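Local coordinates for protein 2,3-dimethylmalate lyase (PDB 3FA4) that belongs to the phosphoenolpyruvate phosphomutase family of TIM-barrel enzymes and binds a magnesium ion, at residues L42-G46 with A47-A51; H54-D58 with L59-T63; G191-S194 with R195-R199; Q203-G207 with W208-L212; L274-C278 with G279-S283. All coordinates share one frame; numbering follows the deposited sequence.

Contact 1. Residues L42-G46 with A47-A51; sequences LYMTG and AGTAA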
loop_
_atom_site.group_PDB
_atom_site.type_symbol
_atom_site.label_atom_id
_atom_site.label_comp_id
_atom_site.label_asym_id
_atom_site.label_seq_id
_atom_site.Cartn_x
_atom_site.Cartn_y
_atom_site.Cartn_z
ATOM N N LEU B 42 1.618 17.862 16.463
ATOM C CA LEU B 42 2.585 17.719 15.413
ATOM C C LEU B 42 1.930 18.151 14.094
ATOM O O LEU B 42 0.704 18.238 13.981
ATOM C CB LEU B 42 3.059 16.287 15.312
ATOM C CG LEU B 42 3.555 15.499 16.502
ATOM C CD1 LEU B 42 3.483 14.026 16.188
ATOM C CD2 LEU B 42 4.992 15.977 16.977
ATOM N N TYR B 43 2.766 18.444 13.105
ATOM C CA TYR B 43 2.279 18.822 11.819
ATOM C C TYR B 43 2.945 17.897 10.836
ATOM O O TYR B 43 4.151 17.937 10.759
ATOM C CB TYR B 43 2.626 20.318 11.501
ATOM C CG TYR B 43 2.356 20.686 10.096
ATOM C CD1 TYR B 43 1.047 20.717 9.582
ATOM C CD2 TYR B 43 3.401 20.901 9.237
ATOM C CE1 TYR B 43 0.791 21.004 8.240
ATOM C CE2 TYR B 43 3.163 21.165 7.865
ATOM C CZ TYR B 43 1.887 21.205 7.387
ATOM O OH TYR B 43 1.739 21.500 6.067
ATOM N N MET B 44 2.172 17.124 10.058
ATOM C CA MET B 44 2.755 16.332 8.964
ATOM C C MET B 44 2.909 17.135 7.755
ATOM O O MET B 44 1.912 17.467 7.095
ATOM C CB MET B 44 1.891 15.131 8.615
ATOM C CG MET B 44 2.561 14.207 7.672
ATOM S SD MET B 44 1.509 12.928 7.025
ATOM C CE MET B 44 0.814 13.776 5.555
ATOM N N THR B 45 4.147 17.428 7.394
ATOM C CA THR B 45 4.411 18.214 6.200
ATOM C C THR B 45 4.344 17.352 4.926
ATOM O O THR B 45 4.869 16.220 4.892
ATOM C CB THR B 45 5.808 18.885 6.320
ATOM O OG1 THR B 45 6.281 19.309 5.039
ATOM C CG2 THR B 45 6.863 17.907 6.878
ATOM N N GLY B 46 3.740 17.876 3.859
ATOM C CA GLY B 46 3.637 17.119 2.643
ATOM C C GLY B 46 4.954 17.235 1.896
ATOM O O GLY B 46 5.297 16.344 1.179
ATOM N N ALA B 47 5.715 18.325 2.100
ATOM C CA ALA B 47 6.994 18.468 1.402
ATOM C C ALA B 47 7.969 17.428 1.912
ATOM O O ALA B 47 8.674 16.820 1.134
ATOM C CB ALA B 47 7.568 19.881 1.534
ATOM N N GLY B 48 7.939 17.196 3.221
ATOM C CA GLY B 48 8.703 16.165 3.880
ATOM C C GLY B 48 8.316 14.728 3.605
ATOM O O GLY B 48 9.209 13.862 3.601
ATOM N N THR B 49 7.011 14.462 3.373
ATOM C CA THR B 49 6.491 13.125 2.951
ATOM C C THR B 49 6.979 12.823 1.547
ATOM O O THR B 49 7.504 11.754 1.300
ATOM C CB THR B 49 4.922 13.072 3.019
ATOM O OG1 THR B 49 4.494 13.455 4.332
ATOM C CG2 THR B 49 4.299 11.680 2.675
ATOM N N ALA B 50 6.817 13.767 0.621
ATOM C CA ALA B 50 7.370 13.661 -0.703
ATOM C C ALA B 50 8.867 13.401 -0.637
ATOM O O ALA B 50 9.354 12.575 -1.376
ATOM C CB ALA B 50 7.082 14.987 -1.479
ATOM N N ALA B 51 9.615 14.162 0.186
ATOM C CA ALA B 51 11.084 13.955 0.347
ATOM C C ALA B 51 11.438 12.581 0.933
ATOM O O ALA B 51 12.296 11.883 0.391
ATOM C CB ALA B 51 11.693 15.070 1.184
#

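Contact 2. Residues H54-D58 with L59-T63; sequences HGQAD and LGICT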
loop_
_atom_site.group_PDB
_atom_site.type_symbol
_atom_site.label_atom_id
_atom_site.label_comp_id
_atom_site.label_asym_id
_atom_site.label_seq_id
_atom_site.Cartn_x
_atom_site.Cartn_y
_atom_site.Cartn_z
ATOM N N HIS B 54 9.273 9.348 -1.279
ATOM C CA HIS B 54 9.586 9.168 -2.667
ATOM C C HIS B 54 10.987 9.735 -3.020
ATOM O O HIS B 54 11.438 9.594 -4.164
ATOM C CB HIS B 54 8.520 9.835 -3.547
ATOM C CG HIS B 54 7.148 9.272 -3.379
ATOM N ND1 HIS B 54 6.786 8.029 -3.852
ATOM C CD2 HIS B 54 6.034 9.796 -2.818
ATOM C CE1 HIS B 54 5.512 7.800 -3.564
ATOM N NE2 HIS B 54 5.029 8.863 -2.952
ATOM N N GLY B 55 11.641 10.417 -2.066
ATOM C CA GLY B 55 12.909 11.095 -2.370
ATOM C C GLY B 55 12.742 12.063 -3.538
ATOM O O GLY B 55 13.583 12.105 -4.436
ATOM N N GLN B 56 11.647 12.840 -3.504
ATOM C CA GLN B 56 11.294 13.856 -4.536
ATOM C C GLN B 56 11.035 15.239 -3.937
ATOM O O GLN B 56 10.866 15.395 -2.720
ATOM C CB GLN B 56 10.038 13.446 -5.319
ATOM C CG GLN B 56 10.114 12.240 -6.192
ATOM C CD GLN B 56 10.858 12.559 -7.465
ATOM O OE1 GLN B 56 11.817 13.277 -7.410
ATOM N NE2 GLN B 56 10.392 12.076 -8.607
ATOM N N ALA B 57 11.045 16.258 -4.804
ATOM C CA ALA B 57 10.566 17.582 -4.407
ATOM C C ALA B 57 9.018 17.528 -4.332
ATOM O O ALA B 57 8.394 16.579 -4.812
ATOM C CB ALA B 57 11.067 18.630 -5.355
ATOM N N ASP B 58 8.423 18.507 -3.680
ATOM C CA ASP B 58 6.986 18.562 -3.465
ATOM C C ASP B 58 6.254 19.083 -4.716
ATOM O O ASP B 58 5.826 20.223 -4.751
ATOM C CB ASP B 58 6.761 19.558 -2.328
ATOM C CG ASP B 58 5.357 19.499 -1.777
ATOM O OD1 ASP B 58 4.982 20.468 -1.073
ATOM O OD2 ASP B 58 4.631 18.474 -2.045
ATOM N N LEU B 59 6.129 18.250 -5.749
ATOM C CA LEU B 59 5.602 18.673 -6.996
ATOM C C LEU B 59 4.242 18.023 -7.219
ATOM O O LEU B 59 3.739 17.950 -8.365
ATOM C CB LEU B 59 6.529 18.137 -8.065
ATOM C CG LEU B 59 7.988 18.519 -8.066
ATOM C CD1 LEU B 59 8.569 17.655 -9.146
ATOM C CD2 LEU B 59 8.160 20.036 -8.399
ATOM N N GLY B 60 3.694 17.470 -6.142
ATOM C CA GLY B 60 2.380 16.810 -6.173
ATOM C C GLY B 60 2.481 15.361 -6.643
ATOM O O GLY B 60 1.634 14.904 -7.454
ATOM N N ILE B 61 3.484 14.637 -6.107
ATOM C CA ILE B 61 3.770 13.219 -6.450
ATOM C C ILE B 61 3.273 12.179 -5.422
ATOM O O ILE B 61 3.281 10.987 -5.701
ATOM C CB ILE B 61 5.248 12.972 -6.901
ATOM C CG1 ILE B 61 6.201 13.672 -5.938
ATOM C CG2 ILE B 61 5.509 13.595 -8.221
ATOM C CD1 ILE B 61 6.717 12.752 -4.862
ATOM N N CYS B 62 2.807 12.643 -4.260
ATOM C CA CYS B 62 2.131 11.804 -3.316
ATOM C C CYS B 62 0.647 11.676 -3.708
ATOM O O CYS B 62 -0.039 12.697 -3.984
ATOM C CB CYS B 62 2.255 12.368 -1.907
ATOM S SG CYS B 62 3.962 12.820 -1.380
ATOM N N THR B 63 0.181 10.421 -3.750
ATOM C CA THR B 63 -1.257 10.091 -3.875
ATOM C C THR B 63 -2.012 10.186 -2.513
ATOM O O THR B 63 -1.420 10.428 -1.466
ATOM C CB THR B 63 -1.444 8.727 -4.440
ATOM O OG1 THR B 63 -0.923 7.800 -3.485
ATOM C CG2 THR B 63 -0.663 8.529 -5.829
#

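Contact 3. Residues G191-S194 with R195-R199; sequences GITS and REMAR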
loop_
_atom_site.group_PDB
_atom_site.type_symbol
_atom_site.label_atom_id
_atom_site.label_comp_id
_atom_site.label_asym_id
_atom_site.label_seq_id
_atom_site.Cartn_x
_atom_site.Cartn_y
_atom_site.Cartn_z
ATOM N N GLY B 191 2.022 32.293 3.129
ATOM C CA GLY B 191 3.013 33.293 2.753
ATOM C C GLY B 191 2.733 34.736 3.091
ATOM O O GLY B 191 3.064 35.630 2.312
ATOM N N ILE B 192 2.128 34.956 4.268
ATOM C CA ILE B 192 1.966 36.306 4.762
ATOM C C ILE B 192 3.305 37.034 4.614
ATOM O O ILE B 192 4.326 36.495 5.005
ATOM C CB ILE B 192 1.478 36.278 6.210
ATOM C CG1 ILE B 192 0.037 35.778 6.242
ATOM C CG2 ILE B 192 1.632 37.689 6.862
ATOM C CD1 ILE B 192 -0.214 34.938 7.411
ATOM N N THR B 193 3.311 38.236 4.021
ATOM C CA THR B 193 4.566 38.962 3.720
ATOM C C THR B 193 5.164 39.955 4.737
ATOM O O THR B 193 6.289 40.417 4.549
ATOM C CB THR B 193 4.488 39.657 2.372
ATOM O OG1 THR B 193 3.501 40.678 2.416
ATOM C CG2 THR B 193 4.123 38.644 1.288
ATOM N N SER B 194 4.422 40.323 5.767
ATOM C CA SER B 194 4.922 41.179 6.839
ATOM C C SER B 194 4.172 40.882 8.145
ATOM O O SER B 194 3.134 40.225 8.138
ATOM C CB SER B 194 4.656 42.644 6.525
ATOM O OG SER B 194 3.274 42.871 6.630
ATOM N N ARG B 195 4.689 41.404 9.270
ATOM C CA ARG B 195 3.976 41.372 10.543
ATOM C C ARG B 195 2.729 42.223 10.467
ATOM O O ARG B 195 1.753 41.987 11.157
ATOM C CB ARG B 195 4.870 41.887 11.657
ATOM C CG ARG B 195 6.023 40.983 12.002
ATOM C CD ARG B 195 6.815 41.550 13.222
ATOM N NE ARG B 195 8.163 41.088 12.974
ATOM C CZ ARG B 195 8.754 40.067 13.572
ATOM N NH1 ARG B 195 8.206 39.452 14.599
ATOM N NH2 ARG B 195 9.959 39.717 13.181
ATOM N N GLU B 196 2.768 43.215 9.594
ATOM C CA GLU B 196 1.648 44.106 9.418
ATOM C C GLU B 196 0.490 43.391 8.740
ATOM O O GLU B 196 -0.644 43.520 9.173
ATOM C CB GLU B 196 2.079 45.363 8.656
ATOM C CG GLU B 196 0.960 46.398 8.498
ATOM C CD GLU B 196 1.421 47.616 7.727
ATOM O OE1 GLU B 196 1.964 47.459 6.579
ATOM O OE2 GLU B 196 1.254 48.725 8.264
ATOM N N MET B 197 0.775 42.614 7.706
ATOM C CA MET B 197 -0.256 41.789 7.056
ATOM C C MET B 197 -0.796 40.690 7.952
ATOM O O MET B 197 -1.958 40.277 7.805
ATOM C CB MET B 197 0.252 41.193 5.753
ATOM C CG MET B 197 -0.755 40.384 5.012
ATOM S SD MET B 197 -0.089 39.585 3.571
ATOM C CE MET B 197 -0.160 40.984 2.466
ATOM N N ALA B 198 0.023 40.219 8.904
ATOM C CA ALA B 198 -0.407 39.198 9.853
ATOM C C ALA B 198 -1.347 39.743 10.914
ATOM O O ALA B 198 -2.292 39.064 11.308
ATOM C CB ALA B 198 0.806 38.530 10.481
ATOM N N ARG B 199 -1.095 40.958 11.389
ATOM C CA ARG B 199 -2.044 41.634 12.235
ATOM C C ARG B 199 -3.374 41.973 11.505
ATOM O O ARG B 199 -4.422 41.670 12.019
ATOM C CB ARG B 199 -1.406 42.857 12.872
ATOM C CG ARG B 199 -0.195 42.528 13.749
ATOM C CD ARG B 199 0.312 43.792 14.557
ATOM N NE ARG B 199 1.612 43.434 15.084
ATOM C CZ ARG B 199 2.780 43.825 14.575
ATOM N NH1 ARG B 199 2.833 44.714 13.559
ATOM N NH2 ARG B 199 3.904 43.333 15.098
#

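Contact 4. Residues Q203-G207 with W208-L212; sequences QDLAG and WPLLL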
loop_
_atom_site.group_PDB
_atom_site.type_symbol
_atom_site.label_atom_id
_atom_site.label_comp_id
_atom_site.label_asym_id
_atom_site.label_seq_id
_atom_site.Cartn_x
_atom_site.Cartn_y
_atom_site.Cartn_z
ATOM N N GLN B 203 -7.406 40.600 12.223
ATOM C CA GLN B 203 -8.530 41.547 12.363
ATOM C C GLN B 203 -9.619 41.390 11.298
ATOM O O GLN B 203 -10.773 41.479 11.617
ATOM C CB GLN B 203 -8.004 42.984 12.424
ATOM C CG GLN B 203 -9.064 44.040 12.104
ATOM C CD GLN B 203 -8.505 45.467 12.044
ATOM O OE1 GLN B 203 -7.709 45.870 12.929
ATOM N NE2 GLN B 203 -8.953 46.265 11.029
ATOM N N ASP B 204 -9.238 41.105 10.049
ATOM C CA ASP B 204 -10.131 40.862 8.939
ATOM C C ASP B 204 -11.003 39.623 9.021
ATOM O O ASP B 204 -12.160 39.632 8.553
ATOM C CB ASP B 204 -9.342 40.857 7.631
ATOM C CG ASP B 204 -8.980 42.261 7.177
ATOM O OD1 ASP B 204 -9.515 43.227 7.751
ATOM O OD2 ASP B 204 -8.165 42.431 6.281
ATOM N N LEU B 205 -10.456 38.563 9.613
ATOM C CA LEU B 205 -11.197 37.344 9.842
ATOM C C LEU B 205 -11.358 37.160 11.333
ATOM O O LEU B 205 -11.188 36.080 11.852
ATOM C CB LEU B 205 -10.452 36.156 9.228
ATOM C CG LEU B 205 -10.403 36.254 7.698
ATOM C CD1 LEU B 205 -9.321 35.332 7.123
ATOM C CD2 LEU B 205 -11.746 35.916 7.162
ATOM N N ALA B 206 -11.673 38.252 12.022
ATOM C CA ALA B 206 -11.795 38.277 13.493
ATOM C C ALA B 206 -12.727 37.210 13.977
ATOM O O ALA B 206 -13.871 37.008 13.452
ATOM C CB ALA B 206 -12.321 39.671 13.979
ATOM N N GLY B 207 -12.280 36.542 15.020
ATOM C CA GLY B 207 -13.155 35.557 15.664
ATOM C C GLY B 207 -13.067 34.174 15.046
ATOM O O GLY B 207 -13.569 33.239 15.617
ATOM N N TRP B 208 -12.425 34.046 13.888
ATOM C CA TRP B 208 -12.178 32.733 13.234
ATOM C C TRP B 208 -10.722 32.346 13.466
ATOM O O TRP B 208 -9.904 33.189 13.212
ATOM C CB TRP B 208 -12.338 32.861 11.712
ATOM C CG TRP B 208 -12.544 31.593 10.967
ATOM C CD1 TRP B 208 -13.276 30.514 11.349
ATOM C CD2 TRP B 208 -12.050 31.297 9.626
ATOM N NE1 TRP B 208 -13.275 29.559 10.315
ATOM C CE2 TRP B 208 -12.531 30.026 9.272
ATOM C CE3 TRP B 208 -11.250 32.012 8.698
ATOM C CZ2 TRP B 208 -12.247 29.450 8.066
ATOM C CZ3 TRP B 208 -10.987 31.454 7.475
ATOM C CH2 TRP B 208 -11.472 30.186 7.164
ATOM N N PRO B 209 -10.407 31.088 13.918
ATOM C CA PRO B 209 -9.023 30.724 14.188
ATOM C C PRO B 209 -8.175 30.735 12.944
ATOM O O PRO B 209 -8.607 30.297 11.853
ATOM C CB PRO B 209 -9.109 29.294 14.775
ATOM C CG PRO B 209 -10.488 29.138 15.182
ATOM C CD PRO B 209 -11.310 29.979 14.261
ATOM N N LEU B 210 -6.982 31.268 13.087
ATOM C CA LEU B 210 -6.036 31.231 12.019
ATOM C C LEU B 210 -4.747 30.585 12.380
ATOM O O LEU B 210 -4.425 30.457 13.522
ATOM C CB LEU B 210 -5.843 32.583 11.364
ATOM C CG LEU B 210 -7.028 33.489 11.041
ATOM C CD1 LEU B 210 -6.566 34.810 10.661
ATOM C CD2 LEU B 210 -7.855 32.949 9.968
ATOM N N LEU B 211 -4.051 30.135 11.355
ATOM C CA LEU B 211 -2.877 29.327 11.460
ATOM C C LEU B 211 -1.789 30.082 10.756
ATOM O O LEU B 211 -1.949 30.451 9.634
ATOM C CB LEU B 211 -3.080 27.989 10.758
ATOM C CG LEU B 211 -1.964 26.953 10.654
ATOM C CD1 LEU B 211 -2.538 25.621 10.596
ATOM C CD2 LEU B 211 -1.050 27.151 9.527
ATOM N N LEU B 212 -0.685 30.315 11.431
ATOM C CA LEU B 212 0.494 30.830 10.795
ATOM C C LEU B 212 1.457 29.771 10.315
ATOM O O LEU B 212 1.902 28.963 11.060
ATOM C CB LEU B 212 1.196 31.842 11.678
ATOM C CG LEU B 212 2.546 32.414 11.277
ATOM C CD1 LEU B 212 2.455 33.270 10.115
ATOM C CD2 LEU B 212 3.149 33.117 12.405
#

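Contact 5. Residues L274-C278 with G279-S283; sequences LFRVC and GLDES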
loop_
_atom_site.group_PDB
_atom_site.type_symbol
_atom_site.label_atom_id
_atom_site.label_comp_id
_atom_site.label_asym_id
_atom_site.label_seq_id
_atom_site.Cartn_x
_atom_site.Cartn_y
_atom_site.Cartn_z
ATOM N N LEU B 274 18.457 3.898 19.816
ATOM C CA LEU B 274 17.575 4.317 18.754
ATOM C C LEU B 274 16.285 3.463 18.769
ATOM O O LEU B 274 15.208 3.935 18.426
ATOM C CB LEU B 274 18.306 4.353 17.403
ATOM C CG LEU B 274 19.435 5.439 17.399
ATOM C CD1 LEU B 274 20.819 5.018 16.794
ATOM C CD2 LEU B 274 18.976 6.847 16.819
ATOM N N PHE B 275 16.360 2.236 19.262
ATOM C CA PHE B 275 15.108 1.556 19.543
ATOM C C PHE B 275 14.363 2.169 20.738
ATOM O O PHE B 275 13.154 2.155 20.764
ATOM C CB PHE B 275 15.372 0.094 19.776
ATOM C CG PHE B 275 16.161 -0.560 18.673
ATOM C CD1 PHE B 275 16.975 -1.661 18.953
ATOM C CD2 PHE B 275 16.082 -0.080 17.341
ATOM C CE1 PHE B 275 17.694 -2.260 17.955
ATOM C CE2 PHE B 275 16.834 -0.677 16.329
ATOM C CZ PHE B 275 17.645 -1.767 16.641
ATOM N N ARG B 276 15.061 2.723 21.727
ATOM C CA ARG B 276 14.363 3.442 22.794
ATOM C C ARG B 276 13.654 4.707 22.332
ATOM O O ARG B 276 12.562 5.007 22.763
ATOM C CB ARG B 276 15.295 3.773 23.964
ATOM C CG ARG B 276 15.617 2.560 24.835
ATOM C CD ARG B 276 16.502 2.982 25.980
ATOM N NE ARG B 276 17.666 2.112 26.177
ATOM C CZ ARG B 276 18.941 2.524 26.066
ATOM N NH1 ARG B 276 19.238 3.780 25.719
ATOM N NH2 ARG B 276 19.933 1.672 26.295
ATOM N N VAL B 277 14.300 5.474 21.476
ATOM C CA VAL B 277 13.717 6.663 20.894
ATOM C C VAL B 277 12.414 6.258 20.229
ATOM O O VAL B 277 11.415 6.995 20.350
ATOM C CB VAL B 277 14.718 7.317 19.865
ATOM C CG1 VAL B 277 13.986 8.064 18.750
ATOM C CG2 VAL B 277 15.749 8.238 20.625
ATOM N N CYS B 278 12.451 5.100 19.528
ATOM C CA CYS B 278 11.304 4.489 18.914
ATOM C C CYS B 278 10.435 3.614 19.807
ATOM O O CYS B 278 9.747 2.730 19.325
ATOM C CB CYS B 278 11.701 3.716 17.676
ATOM S SG CYS B 278 12.393 4.802 16.439
ATOM N N GLY B 279 10.402 3.892 21.100
ATOM C CA GLY B 279 9.472 3.188 21.978
ATOM C C GLY B 279 9.627 1.672 22.141
ATOM O O GLY B 279 8.617 0.962 22.186
ATOM N N LEU B 280 10.866 1.187 22.272
ATOM C CA LEU B 280 11.178 -0.214 22.659
ATOM C C LEU B 280 10.511 -0.612 23.934
ATOM O O LEU B 280 9.866 -1.636 23.976
ATOM C CB LEU B 280 12.681 -0.424 22.901
ATOM C CG LEU B 280 13.217 -1.858 23.064
ATOM C CD1 LEU B 280 12.748 -2.793 21.954
ATOM C CD2 LEU B 280 14.752 -1.884 23.087
ATOM N N ASP B 281 10.748 0.172 24.996
ATOM C CA ASP B 281 10.334 -0.183 26.349
ATOM C C ASP B 281 8.839 -0.478 26.342
ATOM O O ASP B 281 8.444 -1.555 26.788
ATOM C CB ASP B 281 10.681 0.906 27.414
ATOM C CG ASP B 281 12.223 1.271 27.484
ATOM O OD1 ASP B 281 13.118 0.376 27.539
ATOM O OD2 ASP B 281 12.512 2.513 27.506
ATOM N N GLU B 282 8.039 0.458 25.809
ATOM C CA GLU B 282 6.588 0.283 25.581
ATOM C C GLU B 282 6.200 -0.972 24.731
ATOM O O GLU B 282 5.345 -1.750 25.159
ATOM C CB GLU B 282 5.950 1.577 25.041
ATOM C CG GLU B 282 6.400 2.908 25.798
ATOM C CD GLU B 282 7.572 3.712 25.059
ATOM O OE1 GLU B 282 7.257 4.734 24.308
ATOM O OE2 GLU B 282 8.776 3.300 25.227
ATOM N N SER B 283 6.820 -1.205 23.572
ATOM C CA SER B 283 6.648 -2.488 22.876
ATOM C C SER B 283 6.944 -3.664 23.779
ATOM O O SER B 283 6.171 -4.631 23.817
ATOM C CB SER B 283 7.564 -2.612 21.678
ATOM O OG SER B 283 7.172 -1.638 20.761
HETATM O O HOH W 1 11.385 3.095 25.049
HETATM O O HOH W 2 8.914 -0.214 19.461
#

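Contact 1. Residues L42-G46 with A47-A51
Ala47 lies in the first turn of helix 46-54, and its backbone N reaches back to the hydroxyl of Thr45 in a weak, bent bond, Ala47 N to Thr45 OG1 measuring 3.2 Å. Its methyl group settles beside the same oxygen. At Gly48 that oxygen meets a straighter donor: Gly48 N lies 3.2 Å from Thr45 OG1, with an N-H...O angle of 171°. Thr45 is thus the N-cap, its OG1 turned opposite its own N (chi1 162°) and over the NH groups of the first turn. The other branch of the threonine, CG2, comes to 3.9 Å from CA of Gly48, which has no side chain to keep it off. Thr49 bonds twice to one acceptor. Its N is 3.2 Å from Thr45 O, and its OG1 is 2.8 Å from the same Thr45 O, the two donors arriving from opposite faces of the carbonyl plane. The hydroxyl also makes a weak bond with Asn70, while Met44, crossing Thr49 at about a right angle, brings CE to 3.9 Å from Thr49 OG1 and packs on Ala71 and Ile74 of helix 64-75. At Ala50 the helical pattern continues, with Ala50 N 3.0 Å from Gly46 O. Much of the polar backbone at the strand-to-helix step is therefore met locally: a side-chain oxygen serves the leading NH groups, and a carbonyl that accepts two bonds holds the threonine hydroxyl. Gly46 lies about 5 Å from the bound magnesium ion, and the partial positive charge of the helix start would, if anything, oppose the cation.

Contact 2. Residues H54-D58 with L59-T63
Ile61 folds back across the loop onto Gln56 and His54, and its CB already faces the 54-58 side. From CB the chain continues to CG1, which occupies the slot between the backbone N and the carbonyl carbon (chi1 46°). There CG1 lies 3.8 Å from Ala57 O and a little farther from Gln56 CB. A second torsion well away from a staggered value (chi2 96°) swings the terminal CD1 in between two side chains. On one, CD1 sits 3.4 Å from Gln56 CB, with Gln56 crossing it at about a right angle; on the other, CD1 is 3.7 Å from His54 CD2, where the two side chains slide past each other in opposite directions. Next along, Cys62 places SG in the plane of the imidazole, at its edge, 3.9 Å from His54 CD2: a sulfur-aromatic contact. The ring nitrogen next to CD2, NE2, is hydrogen-bonded to Asp66, which holds the ring's rotation. At the head of the loop Asp58 is the centre of an inverse gamma turn, closed by a weak bond of 3.0 Å from Leu59 N to Ala57 O. Beside it Ala57 CB and Leu59 CG pack at 4.1 Å. The side chain of Asp58 comes to about 4 Å from the magnesium ion. Phe275 of the second subunit packs on Ala57 and Asp58, and Met96 of the third subunit on Ile61. The whole loop bridges helix 46-54 and helix 64-75: Ile61 and Cys62 lean on Ala50 of the first helix, and Asp58 on its Ala47.

Contact 3. Residues G191-S194 with R195-R199
Ser194 OG accepts a short, nearly straight bond from the backbone of the next helix: Met197 N stands 2.7 Å from Ser194 OG, with an N-H...O angle of 168°. The serine holds OG between its own N and carbonyl carbon (chi1 70°), which brings the oxygen over the first turn, and makes Ser194 the N-cap of helix 195-204. Its carbonyl takes up the following NH, Ala198 N lying 3.2 Å from Ser194 O. Met197 runs out extended from the helix and bends only at its last torsion (chi3 -81°), folding its end over Thr193. The sulfur receives a weak, long bond, Thr193 N to Met197 SD at 3.7 Å, while the terminal CE lies at a similar distance from Thr193 OG1. Ile192 closes the inner side with a single branch: its CG2 sits 3.8 Å from Ala198 CB and also touches Ala198 N and Met197 CB. The carbonyl of Ile192 is itself hydrogen-bonded by Thr220 OG1. Arg195 leads away from the cap to a salt bridge with Glu227, and Ala198 packs on Met231 of helix 225-231. Polar capping by a serine, joined to apolar contact between residues before the cap and those of the first turn, is a familiar way to begin a helix; here it starts the helix that follows strand 186-189 in the TIM barrel.

Contact 4. Residues Q203-G207 with W208-L212
Leu205 and Trp208 lie side by side and point the same way, so that the leucine meets the indole at its edge and not over a face. The touching atoms are Leu205 CD1 and Trp208 CE3, 4.2 Å apart, with the methyl close to the ring plane. Leu210 instead comes across Leu205 at about a right angle and sets its CD2 methyl 4.0 Å from Leu205 CD1, which is thereby held between an aromatic edge and an aliphatic tip. A type II beta turn from Leu205 to Trp208 brings the first two side chains alongside each other. It is closed by Trp208 N, 3.1 Å from Leu205 O with an N-H...O angle of 157°, and Gly207 supplies the positive phi of its third position (88°). With CG opposite its backbone N (chi1 -161°), the tryptophan lays its ring alongside Leu205. Its CB rests 3.4 Å from Leu205 O. At the far end of the indole NE1 is hydrogen-bonded to Ala184 O. Leu176 of helix 169-181 touches both Leu205 and Trp208, and Phe233 packs on Leu210. Chemically the turn divides into a polar backbone clasp and an apolar cluster. With its N-H satisfied by a carbonyl, the buried indole can lie among largely apolar neighbours without losing a polar partner, and this same bond fixes the ring's rotation as the chain passes from helix 195-204 toward strand 211-213.

Contact 5. Residues L274-C278 with G279-S283
Phe275 O accepts from Leu280 N at 2.9 Å, the wider of two bonds in a reversal between helix 271-277 and helix 280-289. The inner one joins Gly279 N to Arg276 O, also at 2.9 Å, but here the donor stands above the carbonyl plane, 68° out of it. Gly279 reaches this position with a positive phi (63°). Leu280 covers the first bond: its CB lies 3.4 Å from Phe275 O, and CD2 packs 3.9 Å from Phe275 CB, the phenyl ring itself leading elsewhere. Farther out Asp281 and Arg276 cross obliquely, the guanidinium and carboxylate planes 16° apart, yet Asp281 OD2 meets just the aliphatic CG of the arginine, at 4.1 Å. With NE of Arg276 and OD1 of Asp281 separated by 5.1 Å, any attraction acts at long range. A water takes the NH of Asp281, the distance from Asp281 N being 3.0 Å; a second water hydrogen-bonds to Cys278 O and lies 2.6 Å from Ser283 OG. Beyond these, the second subunit packs Ala57 against Phe275 and Gln56 against Cys278, while Ser283 meets Leu59 of the second subunit and Ile95 of the fourth. The bond pair and the glycine in the left-handed helical conformation form a Schellman motif, with Gly279 as its C-prime residue and also as the N-cap of the following helix; it turns the C-terminal arm, which in this superfamily is typically exchanged between paired subunits.

All five contacts close in series along the chain; none nests in or crosses another. Contact 1 closes the step from strand 42-44 into helix 46-54, and contact 2 closes the loop beyond that helix, before helix 64-75. These two touch, Ala50 O probably accepting a hydrogen bond from Gln56 N. Contacts 3 and 4 stand at the two ends of helix 195-204, the first after strand 186-189, the second before strand 211-213, and meet where Ile192 packs on Leu212. Contact 5 closes the bend between helices 271-277 and 280-289, its centre about 24 Å from the centre of the chain, yet touches the loop of contact 2 of a neighbouring subunit, tying barrel and arm together in the assembly.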